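Local coordinates for VirK protein (Legionella pneumophila, PDB 5XTA) that is of unknown function but belongs to the VirK family, has a novel fold and is probably linked to type II secretion, at residues 12-17 and 45-50; 25-30 and 35-40; 62-67 and 71-76; 108-111 and 115-118. The protein carries 3 engineered substitutions. One frame throughout, in Å; residues are numbered along the deposited sequence.

In the fold
The chain folds mainly into two antiparallel sheets. Interaction 1 sets helix 7-15 on strand 46-50, at one edge of the six-stranded sheet. Interaction 2 is nested along the chain inside the loop that interaction 1 closes, yet their centres lie about 25 Å apart. It joins two strand ends of the three-stranded sheet. Interaction 3 follows, at the far end of the hairpin 54-63 and 74-83, about 29 Å from interaction 1 between centres. Interaction 4 comes last, passing from the larger sheet to the smaller and touching interaction 2 (centres about 9 Å apart). The C29-C110 disulfide ties 25-30 to the end of strand 102-111. Interactions 1, 2 and 3 also touch neighbouring subunits; interaction 4 touches none.

Interaction 1 of 4, residues 12-17 and 45-50; sequences DAIAEG and NAVMVI. Engineered in segment 45-50: I50 (natural residue Val).
I14 meets V47 and V49 through aliphatic carbons alone. No hydrogen bond crosses between 12-17 and 45-50. The closest approach is I14 CD1 to V49 CG2, at 3.6 Å. I14 CG2 also reaches V49 CG2, at 4.0 Å, so one valine methyl touches both branches of the isoleucine. V49 turns CG1 anti to its N (chi1 -176°), and this leaves CG2 to meet the helix. I14 and V47 point at each other tip to tip. There I14 CD1 lies 3.9 Å from V47 CG2, while I14 CG1 lies 4.0 Å from V47 CG1. The near-extended chi2 of I14 (163°) carries CD1 out to the two valines.

Packing of this kind sets the helix 7-15 against 46-50, the outermost strand of the six-stranded sheet within this chain. V47 and V49 lie on one face of that strand. The selenomethionine M48 between them turns away. On the same chain, V55 of the neighbouring strand touches both I14 and V47, and I20 touches I14.

Backbone bonds finish the helix just beyond the contact. G17 N donates to I14 O at 3.0 Å, and K18 N reaches A13 O. G17 has positive phi (77°) and is the C-prime residue of this Schellman motif.

The second subunit continues the sheet. Residues 46-50 pair in an antiparallel ladder with a strand of that subunit, so the sheet runs on across the interface. S41 of that subunit packs on both I14 and V47.

Interaction 2 of 4, residues 25-30 and 35-40; sequences NLKKCT and LNSAIV
L26 and A38 are joined by a backbone hydrogen bond and by side-chain packing. L26 N donates to A38 O at 3.1 Å. It is the only hydrogen bond between the two segments. Next to it, N25 and I39 form an antiparallel non-hydrogen-bonded pair with CA atoms 4.6 Å apart. Their side chains lie on the same face of the sheet.

Apolar contacts gather round L26. Its CG meets L35 CD1 at 3.8 Å, and the two side chains cross at about a right angle. L35 is poorly ordered, so this touch is less certain. L26 CD2 lies 4.0 Å from A38 CB, and L26 CD1 lies 4.1 Å from V40 CG2. The selenomethionine M108 packs on both L26 and L35.

Polar side chains add little bonding. K27 holds CG between its backbone N and carbonyl carbon (chi1 78°), which lays the stem along S37. K27 CD comes 3.2 Å from S37 OG, and the amine leads away. N25 OD1 is buried by the contact and has no hydrogen-bond partner in the model.

Residues 38-40 also pair antiparallel with a strand of the third subunit. Within the chain, 25-30 turns through a short 3-10 segment, with K28 N bonded to N25 O at 2.9 Å, and C29 forms a disulfide with C110. The whole closes a broad connection between the adjacent antiparallel strands 21-25 and 38-42 of the three-stranded sheet.

Interaction 3 of 4, residues 62-67 and 71-76; sequences FTLDDP and GTPMFD
T63 and M74 form an antiparallel hydrogen-bonded pair and satisfy each other's backbone. T63 N donates to M74 O at 2.9 Å, and M74 N donates to T63 O at 3.0 Å. G71 N closes the loop with a 2.7 Å bond to L64 O. The hydroxyl T63 OG1 accepts from D65 N at 2.9 Å, an ST turn that bends the chain after the strand.

The acidic pair is harder to satisfy. D66 OD1 lies 2.9 Å from D76 OD1, two acceptors with their carboxylate planes 81° apart. So short a distance would probably raise the affinity of one of them for a proton. D66 OD2 is bonded to L68 N.

On the other face, F62 carries its ring opposite the backbone N (chi1 -177°), and this brings the ring edge to the face of F75. The stack is offset edge-to-face, with centroids 5.7 Å apart. F62 CZ also touches P73 CB at 3.8 Å. R60 makes a cation-pi contact with F75, and Y77 of the third subunit meets the F62 ring. L64 CD2 packs on P73 CA at 3.6 Å. These contacts hold together the loop end of the beta hairpin of strands 54-63 and 74-83.

Interaction 4 of 4, residues 108-111 and 115-118; sequences MNCK and GFKV
C110 and F116 touch through their CB atoms, 3.7 Å apart. With chi1 at -171°, the F116 ring swings off from C110 and only CB stays close. C110 SG lies 5.5 Å from the ring centroid, in an oblique sulfur-aromatic contact. Next to this pair, F116 N donates to K111 O at 3.2 Å.

A water bridges the turn. It accepts from K111 N at 2.9 Å and from G115 N at 2.8 Å.

Further out, G115 is also tied by backbone hydrogen bonding to N25, and F22 meets the F116 ring. K111 NZ forms a salt bridge with D87 and a hydrogen bond to E85 O. The turn carries the chain from strand 102-111 of the six-stranded sheet to strand 116-119 of the three-stranded one.

C110 is joined to C29 in a disulfide. The turn is therefore tied covalently to segment 25-30, in addition to the backbone bonding of G115 with N25. Where the two segments leave the backbone donors K111 N and G115 N without a protein acceptor between them, the single water satisfies both.

Interaction 1 of 4, residues 12-17 and 45-50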
loop_
_atom_site.group_PDB
_atom_site.type_symbol
_atom_site.label_atom_id
_atom_site.label_comp_id
_atom_site.label_asym_id
_atom_site.label_seq_id
_atom_site.Cartn_x
_atom_site.Cartn_y
_atom_site.Cartn_z
ATOM N N ASP A 12 -18.830 12.139 4.208
ATOM C CA ASP A 12 -18.251 12.920 5.299
ATOM C C ASP A 12 -16.894 12.361 5.771
ATOM O O ASP A 12 -15.967 13.134 6.067
ATOM C CB ASP A 12 -19.223 13.057 6.485
ATOM C CG ASP A 12 -20.422 13.991 6.178
ATOM O OD1 ASP A 12 -20.430 14.679 5.134
ATOM O OD2 ASP A 12 -21.378 14.018 6.979
ATOM N N ALA A 13 -16.786 11.037 5.859
ATOM C CA ALA A 13 -15.544 10.410 6.300
ATOM C C ALA A 13 -14.405 10.661 5.291
ATOM O O ALA A 13 -13.263 10.915 5.668
ATOM C CB ALA A 13 -15.752 8.923 6.536
ATOM N N ILE A 14 -14.747 10.620 4.012
ATOM C CA ILE A 14 -13.764 10.876 2.969
ATOM C C ILE A 14 -13.270 12.332 3.061
ATOM O O ILE A 14 -12.051 12.606 3.076
ATOM C CB ILE A 14 -14.323 10.540 1.582
ATOM C CG1 ILE A 14 -14.592 9.047 1.487
ATOM C CG2 ILE A 14 -13.342 10.985 0.475
ATOM C CD1 ILE A 14 -15.505 8.669 0.357
ATOM N N ALA A 15 -14.211 13.249 3.201
ATOM C CA ALA A 15 -13.909 14.665 3.246
ATOM C C ALA A 15 -13.063 15.021 4.469
ATOM O O ALA A 15 -12.289 15.963 4.419
ATOM C CB ALA A 15 -15.199 15.489 3.199
ATOM N N GLU A 16 -13.177 14.214 5.527
ATOM C CA GLU A 16 -12.433 14.397 6.761
ATOM C C GLU A 16 -11.130 13.628 6.787
ATOM O O GLU A 16 -10.524 13.491 7.848
ATOM C CB GLU A 16 -13.264 13.937 7.954
ATOM C CG GLU A 16 -14.353 14.892 8.396
ATOM C CD GLU A 16 -15.453 14.192 9.204
ATOM O OE1 GLU A 16 -15.181 13.155 9.861
ATOM O OE2 GLU A 16 -16.609 14.668 9.162
ATOM N N GLY A 17 -10.687 13.096 5.657
ATOM C CA GLY A 17 -9.398 12.440 5.646
ATOM C C GLY A 17 -9.307 11.050 6.235
ATOM O O GLY A 17 -8.219 10.541 6.342
ATOM N N ASN A 45 -5.901 2.839 -0.940
ATOM C CA ASN A 45 -5.260 4.053 -0.406
ATOM C C ASN A 45 -5.819 5.354 -1.007
ATOM O O ASN A 45 -5.391 6.429 -0.605
ATOM C CB ASN A 45 -3.755 3.979 -0.595
ATOM C CG ASN A 45 -3.317 4.411 -1.959
ATOM O OD1 ASN A 45 -3.916 4.018 -2.980
ATOM N ND2 ASN A 45 -2.269 5.232 -2.005
ATOM N N ALA A 46 -6.753 5.226 -1.972
ATOM C CA ALA A 46 -7.400 6.343 -2.666
ATOM C C ALA A 46 -8.889 6.063 -2.924
ATOM O O ALA A 46 -9.305 4.926 -3.123
ATOM C CB ALA A 46 -6.707 6.597 -3.990
ATOM N N VAL A 47 -9.693 7.117 -2.875
ATOM C CA VAL A 47 -11.146 7.005 -3.010
ATOM C C VAL A 47 -11.634 8.389 -3.455
ATOM O O VAL A 47 -10.969 9.434 -3.191
ATOM C CB VAL A 47 -11.796 6.503 -1.685
ATOM C CG1 VAL A 47 -11.508 7.461 -0.557
ATOM C CG2 VAL A 47 -13.297 6.283 -1.807
HETATM N N MSE A 48 -12.775 8.397 -4.126
HETATM C CA MSE A 48 -13.299 9.638 -4.707
HETATM C C MSE A 48 -14.762 9.728 -4.470
HETATM O O MSE A 48 -15.432 8.707 -4.459
HETATM C CB MSE A 48 -13.195 9.728 -6.210
HETATM C CG MSE A 48 -11.866 9.300 -6.763
HETATM SE SE MSE A 48 -11.756 9.711 -8.710
HETATM C CE MSE A 48 -12.635 11.478 -8.864
ATOM N N VAL A 49 -15.248 10.962 -4.313
ATOM C CA VAL A 49 -16.671 11.261 -4.320
ATOM C C VAL A 49 -16.923 12.081 -5.572
ATOM O O VAL A 49 -16.286 13.100 -5.751
ATOM C CB VAL A 49 -17.075 12.075 -3.102
ATOM C CG1 VAL A 49 -18.584 12.284 -3.089
ATOM C CG2 VAL A 49 -16.614 11.373 -1.823
ATOM N N ILE A 50 -17.783 11.575 -6.448
ATOM C CA ILE A 50 -18.111 12.215 -7.713
ATOM C C ILE A 50 -19.448 12.918 -7.551
ATOM O O ILE A 50 -20.460 12.267 -7.248
ATOM C CB ILE A 50 -18.279 11.231 -8.878
ATOM C CG1 ILE A 50 -17.169 10.193 -8.920
ATOM C CG2 ILE A 50 -18.353 11.992 -10.204
ATOM C CD1 ILE A 50 -15.815 10.786 -9.180
#

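Interaction 2 of 4, residues 25-30 and 35-40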
loop_
_atom_site.group_PDB
_atom_site.type_symbol
_atom_site.label_atom_id
_atom_site.label_comp_id
_atom_site.label_asym_id
_atom_site.label_seq_id
_atom_site.Cartn_x
_atom_site.Cartn_y
_atom_site.Cartn_z
ATOM N N ASN A 25 -19.803 -9.062 1.609
ATOM C CA ASN A 25 -20.317 -10.418 1.876
ATOM C C ASN A 25 -20.987 -10.957 0.615
ATOM O O ASN A 25 -22.140 -10.600 0.282
ATOM C CB ASN A 25 -21.243 -10.360 3.080
ATOM C CG ASN A 25 -21.682 -11.728 3.572
ATOM O OD1 ASN A 25 -21.439 -12.767 2.963
ATOM N ND2 ASN A 25 -22.328 -11.714 4.713
ATOM N N LEU A 26 -20.224 -11.770 -0.118
ATOM C CA LEU A 26 -20.590 -12.223 -1.463
ATOM C C LEU A 26 -21.926 -12.960 -1.579
ATOM O O LEU A 26 -22.612 -12.843 -2.592
ATOM C CB LEU A 26 -19.502 -13.121 -2.029
ATOM C CG LEU A 26 -18.384 -12.475 -2.851
ATOM C CD1 LEU A 26 -17.891 -11.158 -2.302
ATOM C CD2 LEU A 26 -17.230 -13.454 -2.977
ATOM N N LYS A 27 -22.301 -13.690 -0.537
ATOM C CA LYS A 27 -23.554 -14.414 -0.549
ATOM C C LYS A 27 -24.775 -13.466 -0.462
ATOM O O LYS A 27 -25.889 -13.846 -0.769
ATOM C CB LYS A 27 -23.556 -15.477 0.548
ATOM C CG LYS A 27 -23.807 -14.998 1.966
ATOM C CD LYS A 27 -23.715 -16.182 2.927
ATOM C CE LYS A 27 -23.097 -15.845 4.281
ATOM N NZ LYS A 27 -24.077 -15.347 5.291
ATOM N N LYS A 28 -24.554 -12.226 -0.049
ATOM C CA LYS A 28 -25.593 -11.246 0.010
ATOM C C LYS A 28 -25.547 -10.339 -1.203
ATOM O O LYS A 28 -26.190 -9.317 -1.209
ATOM C CB LYS A 28 -25.436 -10.454 1.294
ATOM C CG LYS A 28 -25.517 -11.356 2.506
ATOM C CD LYS A 28 -25.826 -10.611 3.791
ATOM C CE LYS A 28 -26.198 -11.603 4.881
ATOM N NZ LYS A 28 -25.536 -11.291 6.172
ATOM N N CYS A 29 -24.813 -10.767 -2.206
ATOM C CA CYS A 29 -24.614 -10.006 -3.409
ATOM C C CYS A 29 -25.085 -10.815 -4.602
ATOM O O CYS A 29 -25.083 -12.021 -4.563
ATOM C CB CYS A 29 -23.151 -9.597 -3.546
ATOM S SG CYS A 29 -22.631 -8.415 -2.293
ATOM N N THR A 30 -25.547 -10.142 -5.642
ATOM C CA THR A 30 -26.078 -10.860 -6.787
ATOM C C THR A 30 -25.076 -10.816 -7.898
ATOM O O THR A 30 -24.480 -9.781 -8.141
ATOM C CB THR A 30 -27.433 -10.287 -7.254
ATOM O OG1 THR A 30 -27.274 -8.991 -7.833
ATOM C CG2 THR A 30 -28.382 -10.194 -6.069
ATOM N N LEU A 35 -20.935 -17.316 -6.942
ATOM C CA LEU A 35 -19.762 -16.985 -6.147
ATOM C C LEU A 35 -19.832 -17.728 -4.834
ATOM O O LEU A 35 -20.864 -17.688 -4.156
ATOM C CB LEU A 35 -19.697 -15.498 -5.865
ATOM C CG LEU A 35 -19.763 -14.520 -7.027
ATOM C CD1 LEU A 35 -19.083 -13.295 -6.508
ATOM C CD2 LEU A 35 -19.096 -14.956 -8.326
ATOM N N ASN A 36 -18.738 -18.395 -4.470
ATOM C CA ASN A 36 -18.680 -19.097 -3.197
ATOM C C ASN A 36 -18.733 -18.105 -2.051
ATOM O O ASN A 36 -18.214 -16.990 -2.149
ATOM C CB ASN A 36 -17.445 -19.994 -3.096
ATOM C CG ASN A 36 -17.534 -21.200 -4.013
ATOM O OD1 ASN A 36 -18.100 -21.114 -5.102
ATOM N ND2 ASN A 36 -17.007 -22.339 -3.569
ATOM N N SER A 37 -19.397 -18.528 -0.983
ATOM C CA SER A 37 -19.632 -17.712 0.182
ATOM C C SER A 37 -18.281 -17.271 0.763
ATOM O O SER A 37 -17.402 -18.092 1.059
ATOM C CB SER A 37 -20.421 -18.515 1.201
ATOM O OG SER A 37 -20.981 -17.682 2.187
ATOM N N ALA A 38 -18.098 -15.966 0.840
ATOM C CA ALA A 38 -16.839 -15.408 1.269
ATOM C C ALA A 38 -17.084 -14.008 1.744
ATOM O O ALA A 38 -18.046 -13.374 1.335
ATOM C CB ALA A 38 -15.804 -15.414 0.148
ATOM N N ILE A 39 -16.259 -13.570 2.678
ATOM C CA ILE A 39 -16.201 -12.189 3.047
ATOM C C ILE A 39 -14.920 -11.654 2.501
ATOM O O ILE A 39 -13.893 -12.268 2.664
ATOM C CB ILE A 39 -16.288 -12.046 4.561
ATOM C CG1 ILE A 39 -17.678 -12.591 4.968
ATOM C CG2 ILE A 39 -16.101 -10.585 5.007
ATOM C CD1 ILE A 39 -18.117 -12.296 6.390
ATOM N N VAL A 40 -14.984 -10.504 1.849
ATOM C CA VAL A 40 -13.813 -9.887 1.271
ATOM C C VAL A 40 -13.680 -8.479 1.821
ATOM O O VAL A 40 -14.616 -7.683 1.737
ATOM C CB VAL A 40 -13.937 -9.822 -0.236
ATOM C CG1 VAL A 40 -12.723 -9.132 -0.857
ATOM C CG2 VAL A 40 -14.073 -11.222 -0.769
#

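Interaction 3 of 4, residues 62-67 and 71-76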
loop_
_atom_site.group_PDB
_atom_site.type_symbol
_atom_site.label_atom_id
_atom_site.label_comp_id
_atom_site.label_asym_id
_atom_site.label_seq_id
_atom_site.Cartn_x
_atom_site.Cartn_y
_atom_site.Cartn_z
ATOM N N PHE A 62 -2.704 -8.466 -7.131
ATOM C CA PHE A 62 -1.902 -9.508 -7.766
ATOM C C PHE A 62 -2.238 -10.884 -7.182
ATOM O O PHE A 62 -2.429 -11.014 -5.967
ATOM C CB PHE A 62 -0.432 -9.260 -7.586
ATOM C CG PHE A 62 0.434 -10.249 -8.277
ATOM C CD1 PHE A 62 0.807 -10.045 -9.607
ATOM C CD2 PHE A 62 0.919 -11.363 -7.598
ATOM C CE1 PHE A 62 1.647 -10.924 -10.246
ATOM C CE2 PHE A 62 1.751 -12.252 -8.224
ATOM C CZ PHE A 62 2.115 -12.038 -9.554
ATOM N N THR A 63 -2.316 -11.889 -8.042
ATOM C CA THR A 63 -2.685 -13.254 -7.613
ATOM C C THR A 63 -2.078 -14.302 -8.547
ATOM O O THR A 63 -1.730 -14.028 -9.685
ATOM C CB THR A 63 -4.232 -13.417 -7.468
ATOM O OG1 THR A 63 -4.578 -14.637 -6.791
ATOM C CG2 THR A 63 -4.961 -13.347 -8.797
ATOM N N LEU A 64 -1.888 -15.500 -7.994
ATOM C CA LEU A 64 -1.697 -16.707 -8.773
ATOM C C LEU A 64 -2.907 -17.632 -8.645
ATOM O O LEU A 64 -2.871 -18.719 -9.177
ATOM C CB LEU A 64 -0.445 -17.460 -8.291
ATOM C CG LEU A 64 0.872 -16.718 -8.258
ATOM C CD1 LEU A 64 2.004 -17.651 -7.837
ATOM C CD2 LEU A 64 1.175 -16.135 -9.608
ATOM N N ASP A 65 -3.967 -17.210 -7.957
ATOM C CA ASP A 65 -5.089 -18.102 -7.609
ATOM C C ASP A 65 -6.293 -17.963 -8.472
ATOM O O ASP A 65 -7.302 -18.638 -8.213
ATOM C CB ASP A 65 -5.621 -17.791 -6.214
ATOM C CG ASP A 65 -4.794 -18.369 -5.141
ATOM O OD1 ASP A 65 -4.218 -19.465 -5.312
ATOM O OD2 ASP A 65 -4.742 -17.716 -4.081
ATOM N N ASP A 66 -6.249 -17.083 -9.458
ATOM C CA ASP A 66 -7.484 -16.799 -10.142
ATOM C C ASP A 66 -7.970 -18.028 -10.936
ATOM O O ASP A 66 -7.173 -18.656 -11.677
ATOM C CB ASP A 66 -7.404 -15.574 -11.021
ATOM C CG ASP A 66 -8.753 -15.152 -11.508
ATOM O OD1 ASP A 66 -9.369 -14.268 -10.879
ATOM O OD2 ASP A 66 -9.226 -15.757 -12.496
ATOM N N PRO A 67 -9.268 -18.385 -10.753
ATOM C CA PRO A 67 -9.848 -19.534 -11.472
ATOM C C PRO A 67 -9.575 -19.536 -12.985
ATOM O O PRO A 67 -9.229 -20.576 -13.538
ATOM C CB PRO A 67 -11.360 -19.428 -11.180
ATOM C CG PRO A 67 -11.539 -18.332 -10.179
ATOM C CD PRO A 67 -10.191 -17.872 -9.718
ATOM N N GLY A 71 -2.467 -20.398 -11.189
ATOM C CA GLY A 71 -1.019 -20.571 -11.210
ATOM C C GLY A 71 -0.301 -19.606 -12.112
ATOM O O GLY A 71 0.929 -19.557 -12.092
ATOM N N THR A 72 -1.050 -18.832 -12.901
ATOM C CA THR A 72 -0.457 -17.823 -13.758
ATOM C C THR A 72 -0.481 -16.433 -13.099
ATOM O O THR A 72 -1.486 -16.065 -12.488
ATOM C CB THR A 72 -1.188 -17.756 -15.090
ATOM O OG1 THR A 72 -1.081 -19.039 -15.716
ATOM C CG2 THR A 72 -0.566 -16.683 -16.004
ATOM N N PRO A 73 0.605 -15.649 -13.251
ATOM C CA PRO A 73 0.554 -14.297 -12.666
ATOM C C PRO A 73 -0.513 -13.387 -13.301
ATOM O O PRO A 73 -0.515 -13.164 -14.529
ATOM C CB PRO A 73 1.971 -13.776 -12.881
ATOM C CG PRO A 73 2.796 -15.005 -12.946
ATOM C CD PRO A 73 1.950 -15.922 -13.781
HETATM N N MSE A 74 -1.452 -12.914 -12.470
HETATM C CA MSE A 74 -2.589 -12.128 -12.926
HETATM C C MSE A 74 -2.865 -10.998 -11.986
HETATM O O MSE A 74 -2.463 -11.024 -10.822
HETATM C CB MSE A 74 -3.822 -13.013 -12.954
HETATM C CG MSE A 74 -3.839 -13.892 -14.190
HETATM SE SE MSE A 74 -5.408 -15.031 -13.952
HETATM C CE MSE A 74 -4.598 -16.087 -12.495
ATOM N N PHE A 75 -3.544 -9.974 -12.485
ATOM C CA PHE A 75 -4.097 -8.915 -11.591
ATOM C C PHE A 75 -5.597 -9.063 -11.655
ATOM O O PHE A 75 -6.159 -9.145 -12.750
ATOM C CB PHE A 75 -3.749 -7.519 -12.038
ATOM C CG PHE A 75 -2.293 -7.177 -11.902
ATOM C CD1 PHE A 75 -1.716 -7.036 -10.646
ATOM C CD2 PHE A 75 -1.523 -6.931 -13.020
ATOM C CE1 PHE A 75 -0.373 -6.696 -10.520
ATOM C CE2 PHE A 75 -0.191 -6.584 -12.907
ATOM C CZ PHE A 75 0.386 -6.468 -11.649
ATOM N N ASP A 76 -6.224 -9.108 -10.480
ATOM C CA ASP A 76 -7.659 -8.943 -10.357
ATOM C C ASP A 76 -7.861 -7.501 -10.026
ATOM O O ASP A 76 -7.617 -7.084 -8.896
ATOM C CB ASP A 76 -8.222 -9.809 -9.234
ATOM C CG ASP A 76 -8.333 -11.247 -9.606
ATOM O OD1 ASP A 76 -8.076 -11.635 -10.777
ATOM O OD2 ASP A 76 -8.675 -12.008 -8.685
#

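Interaction 4 of 4, residues 108-111 and 115-118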
loop_
_atom_site.group_PDB
_atom_site.type_symbol
_atom_site.label_atom_id
_atom_site.label_comp_id
_atom_site.label_asym_id
_atom_site.label_seq_id
_atom_site.Cartn_x
_atom_site.Cartn_y
_atom_site.Cartn_z
HETATM N N MSE A 108 -20.548 -7.987 -9.400
HETATM C CA MSE A 108 -21.565 -8.242 -8.399
HETATM C C MSE A 108 -22.216 -6.973 -8.020
HETATM O O MSE A 108 -21.648 -5.902 -8.176
HETATM C CB MSE A 108 -21.172 -8.992 -7.159
HETATM C CG MSE A 108 -19.928 -8.503 -6.469
HETATM SE SE MSE A 108 -18.991 -10.166 -6.028
HETATM C CE MSE A 108 -18.346 -10.628 -7.855
ATOM N N ASN A 109 -23.444 -7.102 -7.552
ATOM C CA ASN A 109 -24.234 -5.960 -7.108
ATOM C C ASN A 109 -24.752 -6.215 -5.724
ATOM O O ASN A 109 -25.141 -7.327 -5.417
ATOM C CB ASN A 109 -25.362 -5.695 -8.093
ATOM C CG ASN A 109 -24.830 -5.422 -9.498
ATOM O OD1 ASN A 109 -24.557 -4.290 -9.845
ATOM N ND2 ASN A 109 -24.643 -6.467 -10.281
ATOM N N CYS A 110 -24.686 -5.195 -4.885
ATOM C CA CYS A 110 -25.032 -5.256 -3.475
ATOM C C CYS A 110 -25.726 -4.015 -3.013
ATOM O O CYS A 110 -25.784 -3.052 -3.718
ATOM C CB CYS A 110 -23.830 -5.441 -2.545
ATOM S SG CYS A 110 -22.285 -5.943 -3.237
ATOM N N LYS A 111 -26.253 -4.080 -1.812
ATOM C CA LYS A 111 -26.810 -2.929 -1.162
ATOM C C LYS A 111 -25.923 -2.529 0.034
ATOM O O LYS A 111 -25.442 -3.380 0.785
ATOM C CB LYS A 111 -28.253 -3.261 -0.734
ATOM C CG LYS A 111 -29.065 -2.057 -0.258
ATOM C CD LYS A 111 -30.218 -1.638 -1.189
ATOM C CE LYS A 111 -30.540 -0.137 -1.088
ATOM N NZ LYS A 111 -30.313 0.595 -2.372
ATOM N N GLY A 115 -25.056 -6.527 1.885
ATOM C CA GLY A 115 -23.849 -7.194 1.399
ATOM C C GLY A 115 -22.591 -6.311 1.298
ATOM O O GLY A 115 -21.477 -6.821 1.262
ATOM N N PHE A 116 -22.757 -4.995 1.230
ATOM C CA PHE A 116 -21.633 -4.053 1.070
ATOM C C PHE A 116 -21.533 -3.122 2.286
ATOM O O PHE A 116 -22.416 -2.296 2.541
ATOM C CB PHE A 116 -21.908 -3.255 -0.190
ATOM C CG PHE A 116 -20.786 -2.407 -0.643
ATOM C CD1 PHE A 116 -19.807 -2.902 -1.496
ATOM C CD2 PHE A 116 -20.748 -1.087 -0.294
ATOM C CE1 PHE A 116 -18.783 -2.079 -1.925
ATOM C CE2 PHE A 116 -19.726 -0.277 -0.704
ATOM C CZ PHE A 116 -18.748 -0.770 -1.518
ATOM N N LYS A 117 -20.480 -3.263 3.066
ATOM C CA LYS A 117 -20.316 -2.466 4.258
ATOM C C LYS A 117 -19.054 -1.673 4.156
ATOM O O LYS A 117 -18.096 -2.092 3.488
ATOM C CB LYS A 117 -20.280 -3.363 5.478
ATOM C CG LYS A 117 -21.644 -3.976 5.785
ATOM C CD LYS A 117 -21.606 -4.628 7.153
ATOM C CE LYS A 117 -22.806 -5.529 7.380
ATOM N NZ LYS A 117 -22.630 -6.199 8.698
ATOM N N VAL A 118 -19.072 -0.513 4.790
ATOM C CA VAL A 118 -18.028 0.434 4.653
ATOM C C VAL A 118 -17.659 0.932 6.042
ATOM O O VAL A 118 -18.545 1.260 6.844
ATOM C CB VAL A 118 -18.434 1.639 3.763
ATOM C CG1 VAL A 118 -17.243 2.577 3.581
ATOM C CG2 VAL A 118 -18.984 1.212 2.408
HETATM O O HOH W 1 -26.470 -6.665 -0.472
#